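Local coordinates for flavin adenine dinucleotide synthase (Saccharomyces cerevisiae, PDB 2WSI), which catalyses the adenylation of FMN by ATP, releasing diphosphate and forming the coenzyme FAD in the last step of FAD biosynthesis, at residues A[198-203]-A[290-296]; A[221-225]-A[298-303]. The contacts are given in a common frame with arbitrary orientation. Residues are numbered along the deposited sequence.

Contact 1 (A[198-203]-A[290-296])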
loop_
_atom_site.group_PDB
_atom_site.type_symbol
_atom_site.label_atom_id
_atom_site.label_comp_id
_atom_site.label_asym_id
_atom_site.label_seq_id
_atom_site.Cartn_x
_atom_site.Cartn_y
_atom_site.Cartn_z
ATOM N N ASP A 198 -9.907 -7.065 0.936
ATOM C CA ASP A 198 -10.718 -6.629 -0.192
ATOM C C ASP A 198 -10.749 -5.117 -0.292
ATOM O O ASP A 198 -10.172 -4.395 0.548
ATOM C CB ASP A 198 -12.134 -7.236 -0.165
ATOM C CG ASP A 198 -12.974 -6.754 0.998
ATOM O OD1 ASP A 198 -12.799 -5.604 1.482
ATOM O OD2 ASP A 198 -13.839 -7.551 1.432
ATOM N N LEU A 199 -11.386 -4.632 -1.353
ATOM C CA LEU A 199 -11.299 -3.215 -1.698
ATOM C C LEU A 199 -11.897 -2.351 -0.585
ATOM O O LEU A 199 -11.376 -1.290 -0.249
ATOM C CB LEU A 199 -11.993 -2.969 -3.034
ATOM C CG LEU A 199 -11.975 -1.529 -3.541
ATOM C CD1 LEU A 199 -10.533 -0.973 -3.555
ATOM C CD2 LEU A 199 -12.618 -1.482 -4.953
ATOM N N THR A 200 -12.982 -2.810 0.020
ATOM C CA THR A 200 -13.584 -2.022 1.094
ATOM C C THR A 200 -12.653 -1.931 2.314
ATOM O O THR A 200 -12.634 -0.906 2.999
ATOM C CB THR A 200 -14.973 -2.599 1.547
ATOM O OG1 THR A 200 -14.805 -3.931 2.022
ATOM C CG2 THR A 200 -15.938 -2.633 0.379
ATOM N N ASN A 201 -11.919 -3.003 2.604
ATOM C CA ASN A 201 -10.988 -2.980 3.729
ATOM C C ASN A 201 -9.885 -1.959 3.439
ATOM O O ASN A 201 -9.482 -1.215 4.323
ATOM C CB ASN A 201 -10.314 -4.320 3.934
ATOM C CG ASN A 201 -11.287 -5.457 4.257
ATOM O OD1 ASN A 201 -12.216 -5.359 5.078
ATOM N ND2 ASN A 201 -11.038 -6.562 3.625
ATOM N N ILE A 202 -9.430 -1.920 2.191
ATOM C CA ILE A 202 -8.316 -1.046 1.831
ATOM C C ILE A 202 -8.733 0.421 2.071
ATOM O O ILE A 202 -8.062 1.159 2.795
ATOM C CB ILE A 202 -7.880 -1.282 0.373
ATOM C CG1 ILE A 202 -7.189 -2.661 0.242
ATOM C CG2 ILE A 202 -6.940 -0.140 -0.084
ATOM C CD1 ILE A 202 -5.814 -2.735 1.015
ATOM N N TRP A 203 -9.869 0.834 1.511
ATOM C CA TRP A 203 -10.279 2.226 1.662
ATOM C C TRP A 203 -10.626 2.564 3.117
ATOM O O TRP A 203 -10.319 3.654 3.598
ATOM C CB TRP A 203 -11.505 2.560 0.813
ATOM C CG TRP A 203 -11.346 2.534 -0.683
ATOM C CD1 TRP A 203 -12.161 1.892 -1.565
ATOM C CD2 TRP A 203 -10.356 3.217 -1.477
ATOM N NE1 TRP A 203 -11.732 2.121 -2.861
ATOM C CE2 TRP A 203 -10.635 2.930 -2.832
ATOM C CE3 TRP A 203 -9.277 4.045 -1.178
ATOM C CZ2 TRP A 203 -9.859 3.435 -3.883
ATOM C CZ3 TRP A 203 -8.495 4.544 -2.244
ATOM C CH2 TRP A 203 -8.788 4.221 -3.559
ATOM N N GLY A 290 -11.725 7.560 -6.125
ATOM C CA GLY A 290 -11.648 6.108 -6.144
ATOM C C GLY A 290 -12.386 5.437 -4.999
ATOM O O GLY A 290 -12.892 4.331 -5.154
ATOM N N TRP A 291 -12.425 6.087 -3.842
ATOM C CA TRP A 291 -13.002 5.473 -2.650
ATOM C C TRP A 291 -14.538 5.424 -2.723
ATOM O O TRP A 291 -15.209 4.962 -1.797
ATOM C CB TRP A 291 -12.516 6.176 -1.361
ATOM C CG TRP A 291 -12.607 7.692 -1.330
ATOM C CD1 TRP A 291 -13.656 8.449 -0.869
ATOM C CD2 TRP A 291 -11.586 8.613 -1.707
ATOM N NE1 TRP A 291 -13.361 9.789 -0.985
ATOM C CE2 TRP A 291 -12.094 9.918 -1.488
ATOM C CE3 TRP A 291 -10.295 8.470 -2.239
ATOM C CZ2 TRP A 291 -11.357 11.065 -1.774
ATOM C CZ3 TRP A 291 -9.561 9.620 -2.519
ATOM C CH2 TRP A 291 -10.095 10.895 -2.280
ATOM N N TYR A 292 -15.080 5.879 -3.843
ATOM C CA TYR A 292 -16.499 5.651 -4.159
ATOM C C TYR A 292 -16.712 4.321 -4.872
ATOM O O TYR A 292 -17.858 3.933 -5.133
ATOM C CB TYR A 292 -17.075 6.790 -5.023
ATOM C CG TYR A 292 -17.462 7.985 -4.202
ATOM C CD1 TYR A 292 -18.780 8.200 -3.827
ATOM C CD2 TYR A 292 -16.500 8.883 -3.767
ATOM C CE1 TYR A 292 -19.131 9.299 -3.045
ATOM C CE2 TYR A 292 -16.840 9.987 -2.990
ATOM C CZ TYR A 292 -18.149 10.185 -2.636
ATOM O OH TYR A 292 -18.454 11.266 -1.861
ATOM N N LEU A 293 -15.629 3.623 -5.210
ATOM C CA LEU A 293 -15.778 2.267 -5.715
ATOM C C LEU A 293 -15.530 1.216 -4.616
ATOM O O LEU A 293 -14.492 1.228 -3.946
ATOM C CB LEU A 293 -14.858 2.013 -6.890
ATOM C CG LEU A 293 -15.142 0.658 -7.527
ATOM C CD1 LEU A 293 -16.177 0.848 -8.636
ATOM C CD2 LEU A 293 -13.894 0.004 -8.079
ATOM N N VAL A 294 -16.494 0.315 -4.413
ATOM C CA VAL A 294 -16.311 -0.780 -3.446
ATOM C C VAL A 294 -16.437 -2.147 -4.088
ATOM O O VAL A 294 -16.176 -3.157 -3.449
ATOM C CB VAL A 294 -17.279 -0.721 -2.247
ATOM C CG1 VAL A 294 -16.885 0.417 -1.310
ATOM C CG2 VAL A 294 -18.757 -0.619 -2.687
ATOM N N ASP A 295 -16.832 -2.171 -5.357
ATOM C CA ASP A 295 -17.113 -3.427 -6.043
ATOM C C ASP A 295 -15.803 -3.951 -6.573
ATOM O O ASP A 295 -15.251 -3.408 -7.539
ATOM C CB ASP A 295 -18.135 -3.186 -7.166
ATOM C CG ASP A 295 -18.416 -4.433 -7.972
ATOM O OD1 ASP A 295 -17.821 -5.475 -7.636
ATOM O OD2 ASP A 295 -19.215 -4.367 -8.942
ATOM N N ASP A 296 -15.269 -4.985 -5.924
ATOM C CA ASP A 296 -13.925 -5.466 -6.260
ATOM C C ASP A 296 -13.845 -5.892 -7.715
ATOM O O ASP A 296 -12.774 -5.878 -8.303
ATOM C CB ASP A 296 -13.512 -6.667 -5.385
ATOM C CG ASP A 296 -13.307 -6.296 -3.922
ATOM O OD1 ASP A 296 -12.143 -6.296 -3.467
ATOM O OD2 ASP A 296 -14.306 -6.009 -3.231
#
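The first turn of helix 199-209 lies against the loop 290-296, which follows helix 274-279 and opens with a 3-10 turn. Asp198 is the N-cap: with chi1 in the p well its carboxylate folds back over the helix start, where OD1 accepts from Asn201 N at 3.0 Å and from Thr200 OG1 at 2.7 Å. The latter bond uses the p rotamer of Thr200, which leaves CG2 near the loop, 3.5 Å from Val294 CB. From the loop, Asp296 (chi1 m) reaches the same helix end, and its OD1 accepts from Leu199 N at 2.8 Å; the carboxylate also has a long, weak ion pair with Arg166. Leu199, in the t rotamer, points toward the loop, with CD2 3.7 Å from Leu293 CD2 and 3.4 Å from Leu293 O. One turn on, Trp203 (chi1 m) lays its indole face against the 3-10 turn. Trp291 CA sits over the five-membered ring of Trp203, 3.5 Å from the centroid and 11° off the normal, a CH-pi contact, while Trp203 NE1 gives a weak hydrogen bond to Leu293 O at 3.1 Å. Trp291, with chi1 p, carries its indole away, so that Trp203 CZ3 meets only the ring edge; Tyr217 packs edge-to-face on Trp203. Two carboxylates thus accept backbone NH groups of the first helical turn, Asp198 from the N-cap position and Asp296 from the loop, a charge arrangement favourable to the helix dipole, while Leu199 and Trp203 supply the apolar fit to the loop.

Contact 2 (A[221-225]-A[298-303]). With FAD (flavin-adenine dinucleotide), chain C; SO4 (sulfate ion), chain B.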
loop_
_atom_site.group_PDB
_atom_site.type_symbol
_atom_site.label_atom_id
_atom_site.label_comp_id
_atom_site.label_asym_id
_atom_site.label_seq_id
_atom_site.Cartn_x
_atom_site.Cartn_y
_atom_site.Cartn_z
ATOM N N PHE A 221 -9.073 7.446 -10.170
ATOM C CA PHE A 221 -8.369 6.185 -10.316
ATOM C C PHE A 221 -8.781 5.237 -9.191
ATOM O O PHE A 221 -8.961 5.673 -8.048
ATOM C CB PHE A 221 -6.836 6.401 -10.308
ATOM C CG PHE A 221 -6.306 7.015 -11.590
ATOM C CD1 PHE A 221 -5.624 6.240 -12.522
ATOM C CD2 PHE A 221 -6.519 8.349 -11.873
ATOM C CE1 PHE A 221 -5.151 6.797 -13.703
ATOM C CE2 PHE A 221 -6.043 8.902 -13.047
ATOM C CZ PHE A 221 -5.367 8.128 -13.960
ATOM N N THR A 222 -8.922 3.947 -9.508
ATOM C CA THR A 222 -9.092 2.917 -8.476
ATOM C C THR A 222 -7.948 1.905 -8.530
ATOM O O THR A 222 -7.838 1.003 -7.710
ATOM C CB THR A 222 -10.419 2.157 -8.661
ATOM O OG1 THR A 222 -10.438 1.568 -9.973
ATOM C CG2 THR A 222 -11.592 3.099 -8.457
ATOM N N SER A 223 -7.125 2.041 -9.543
ATOM C CA SER A 223 -5.996 1.143 -9.746
ATOM C C SER A 223 -5.005 1.968 -10.542
ATOM O O SER A 223 -5.398 2.630 -11.510
ATOM C CB SER A 223 -6.451 -0.078 -10.560
ATOM O OG SER A 223 -5.383 -0.982 -10.774
ATOM N N ILE A 224 -3.738 1.966 -10.152
ATOM C CA ILE A 224 -2.764 2.789 -10.864
ATOM C C ILE A 224 -1.763 1.914 -11.608
ATOM O O ILE A 224 -1.093 1.066 -11.014
ATOM C CB ILE A 224 -2.009 3.770 -9.925
ATOM C CG1 ILE A 224 -2.992 4.715 -9.226
ATOM C CG2 ILE A 224 -1.003 4.584 -10.727
ATOM C CD1 ILE A 224 -2.343 5.564 -8.082
ATOM N N GLY A 225 -1.708 2.107 -12.920
ATOM C CA GLY A 225 -0.732 1.444 -13.761
ATOM C C GLY A 225 0.197 2.521 -14.287
ATOM O O GLY A 225 0.686 3.355 -13.517
ATOM N N LEU A 298 -14.814 -4.499 -10.205
ATOM C CA LEU A 298 -14.675 -3.365 -11.105
ATOM C C LEU A 298 -13.392 -2.554 -10.859
ATOM O O LEU A 298 -13.180 -1.527 -11.501
ATOM C CB LEU A 298 -15.881 -2.444 -10.943
ATOM C CG LEU A 298 -17.232 -3.053 -11.364
ATOM C CD1 LEU A 298 -18.358 -2.023 -11.230
ATOM C CD2 LEU A 298 -17.132 -3.563 -12.781
ATOM N N GLU A 299 -12.550 -3.039 -9.953
ATOM C CA GLU A 299 -11.378 -2.292 -9.491
ATOM C C GLU A 299 -10.415 -1.956 -10.624
ATOM O O GLU A 299 -9.829 -0.869 -10.667
ATOM C CB GLU A 299 -10.649 -3.088 -8.394
ATOM C CG GLU A 299 -9.441 -2.375 -7.785
ATOM C CD GLU A 299 -8.967 -3.005 -6.447
ATOM O OE1 GLU A 299 -9.676 -3.865 -5.909
ATOM O OE2 GLU A 299 -7.896 -2.613 -5.934
ATOM N N ARG A 300 -10.237 -2.882 -11.552
ATOM C CA ARG A 300 -9.264 -2.664 -12.605
ATOM C C ARG A 300 -9.927 -2.188 -13.906
ATOM O O ARG A 300 -9.332 -2.285 -14.965
ATOM C CB ARG A 300 -8.479 -3.956 -12.853
ATOM C CG ARG A 300 -7.618 -4.370 -11.660
ATOM C CD ARG A 300 -6.791 -5.582 -11.990
ATOM N NE ARG A 300 -5.821 -5.280 -13.033
ATOM C CZ ARG A 300 -4.555 -4.942 -12.807
ATOM N NH1 ARG A 300 -4.087 -4.873 -11.568
ATOM N NH2 ARG A 300 -3.754 -4.678 -13.830
ATOM N N ALA A 301 -11.141 -1.654 -13.811
ATOM C CA ALA A 301 -11.906 -1.305 -15.014
ATOM C C ALA A 301 -11.264 -0.173 -15.816
ATOM O O ALA A 301 -11.445 -0.094 -17.034
ATOM C CB ALA A 301 -13.343 -0.962 -14.671
ATOM N N GLY A 302 -10.513 0.695 -15.150
ATOM C CA GLY A 302 -9.754 1.720 -15.853
ATOM C C GLY A 302 -8.409 1.260 -16.429
ATOM O O GLY A 302 -7.672 2.073 -16.997
ATOM N N ARG A 303 -8.095 -0.029 -16.292
ATOM C CA ARG A 303 -6.847 -0.602 -16.800
ATOM C C ARG A 303 -6.986 -1.328 -18.162
ATOM O O ARG A 303 -8.093 -1.554 -18.649
ATOM C CB ARG A 303 -6.291 -1.594 -15.780
ATOM C CG ARG A 303 -6.161 -1.041 -14.373
ATOM C CD ARG A 303 -4.942 -0.169 -14.274
ATOM N NE ARG A 303 -3.730 -0.898 -14.643
ATOM C CZ ARG A 303 -2.914 -1.488 -13.776
ATOM N NH1 ARG A 303 -3.169 -1.438 -12.484
ATOM N NH2 ARG A 303 -1.832 -2.130 -14.201
HETATM P PA FAD C . 0.683 -4.902 -9.196
HETATM O O1A FAD C . 0.125 -3.670 -9.854
HETATM O O2A FAD C . 1.785 -5.506 -10.024
HETATM O O5B FAD C . 1.143 -4.661 -7.660
HETATM C C5B FAD C . 1.327 -5.791 -6.826
HETATM C C4B FAD C . 2.443 -5.478 -5.823
HETATM O O4B FAD C . 3.689 -5.585 -6.459
HETATM C C3B FAD C . 2.357 -4.055 -5.308
HETATM O O3B FAD C . 1.541 -3.964 -4.167
HETATM C C2B FAD C . 3.809 -3.752 -4.987
HETATM O O2B FAD C . 4.148 -4.249 -3.709
HETATM C C1B FAD C . 4.546 -4.540 -6.038
HETATM N N9A FAD C . 4.811 -3.652 -7.182
HETATM C C8A FAD C . 4.071 -3.491 -8.326
HETATM N N7A FAD C . 4.693 -2.582 -9.125
HETATM C C5A FAD C . 5.807 -2.156 -8.474
HETATM C C6A FAD C . 6.791 -1.244 -8.797
HETATM N N6A FAD C . 6.792 -0.565 -9.960
HETATM N N1A FAD C . 7.817 -1.062 -7.916
HETATM C C2A FAD C . 7.889 -1.745 -6.720
HETATM N N3A FAD C . 6.885 -2.624 -6.385
HETATM C C4A FAD C . 5.888 -2.836 -7.272
HETATM N N1 FAD C . 4.477 -13.390 -10.885
HETATM C C2 FAD C . 4.638 -14.730 -11.127
HETATM O O2 FAD C . 3.904 -15.307 -11.929
HETATM N N3 FAD C . 5.622 -15.433 -10.478
HETATM C C4 FAD C . 6.461 -14.805 -9.583
HETATM O O4 FAD C . 7.318 -15.501 -9.028
HETATM C C4X FAD C . 6.303 -13.438 -9.333
HETATM N N5 FAD C . 7.124 -12.760 -8.436
HETATM C C5X FAD C . 6.945 -11.412 -8.195
HETATM C C6 FAD C . 7.762 -10.723 -7.298
HETATM C C7 FAD C . 7.579 -9.352 -7.098
HETATM C C7M FAD C . 8.449 -8.579 -6.149
HETATM C C8 FAD C . 6.569 -8.687 -7.782
HETATM C C8M FAD C . 6.342 -7.221 -7.559
HETATM C C9 FAD C . 5.755 -9.376 -8.662
HETATM C C9A FAD C . 5.943 -10.726 -8.882
HETATM N N10 FAD C . 5.126 -11.384 -9.780
HETATM C C10 FAD C . 5.292 -12.739 -9.985
HETATM C "C1'" FAD C . 4.029 -10.631 -10.482
HETATM C "C2'" FAD C . 2.737 -10.651 -9.637
HETATM O "O2'" FAD C . 2.355 -11.941 -9.222
HETATM C "C3'" FAD C . 1.553 -9.999 -10.346
HETATM O "O3'" FAD C . 1.121 -10.836 -11.392
HETATM C "C4'" FAD C . 1.933 -8.638 -10.897
HETATM O "O4'" FAD C . 2.600 -7.883 -9.906
HETATM C "C5'" FAD C . 0.685 -7.867 -11.327
HETATM O "O5'" FAD C . -0.322 -8.031 -10.346
HETATM P P FAD C . -1.261 -6.796 -9.910
HETATM O O1P FAD C . -1.560 -5.941 -11.119
HETATM O O2P FAD C . -2.475 -7.302 -9.165
HETATM O O3P FAD C . -0.475 -5.925 -8.828
HETATM S S SO4 B . -3.257 0.017 -6.861
HETATM O O1 SO4 B . -2.852 -0.535 -8.141
HETATM O O2 SO4 B . -2.050 0.352 -6.112
HETATM O O3 SO4 B . -4.043 1.227 -7.105
HETATM O O4 SO4 B . -3.961 -0.994 -6.082
HETATM O O HOH W 1 -5.495 -2.544 -7.849
#
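At the edge of the FAD pocket near the pyrophosphate, reached by Arg300, a residue seen to bind FAD, the irregular segment 221-225 packs on 298-303, which is folded into two overlapping type I turns, Leu298 to Ala301 and Arg300 to Arg303. Thr222 OG1 donates to Glu299 O at 2.6 Å, joining the first of these turns to 221-225. Further along, Arg303 folds back with chi1 to chi3 all m, so that NH1 donates to Ser223 OG at 2.8 Å and one face of the guanidinium lies over the backbone of Gly225, CA to CZ 3.7 Å. Arg300 points its CA-to-CB bond away from 221-225 and extends to the ligand, where NH1 makes a weak hydrogen bond with FAD O1P at 2.8 Å. A sulfate, probably from the crystallisation liquor, sits alongside: Ile224 N donates to its O3 at 3.2 Å and, weakly, to O1 at 3.3 Å, and Lys64 and Tyr217 also bind it. A water bridges sulfate O4 (2.8 Å) and Glu299 OE2 (3.1 Å) and accepts a weak bond from Ser223 OG at 3.3 Å, the Glu299 carboxylate being salt-bridged to Arg166 and Lys64. An anion held by a backbone NH, a lysine and a tyrosine close to the FAD phosphates is consistent with a site for a phosphate of ATP or the diphosphate product.

In the fold
Contacts 1 and 2 are centred 11 Å apart and interleave along the chain: 198-203 and 221-225 each meet part of the same C-terminal run, 290-296 and then 298-303. They touch directly, Leu293 CD2 lying 3.7 Å from Glu299 CA and Leu293 CB 3.8 Å from Thr222 CG2, while Leu199 CB is 3.8 Å from Glu299 OE1. Contact 2 reaches the FAD through Arg300; contact 1 stands behind it, with the Leu293 side chain about 8 Å from that of Arg300 and the Asp296 side chain about 11 Å from the ligand. Lys64 and Arg166 border both contacts: each is salt-bridged to Glu299, and Lys64, which touches Leu199, also binds the sulfate.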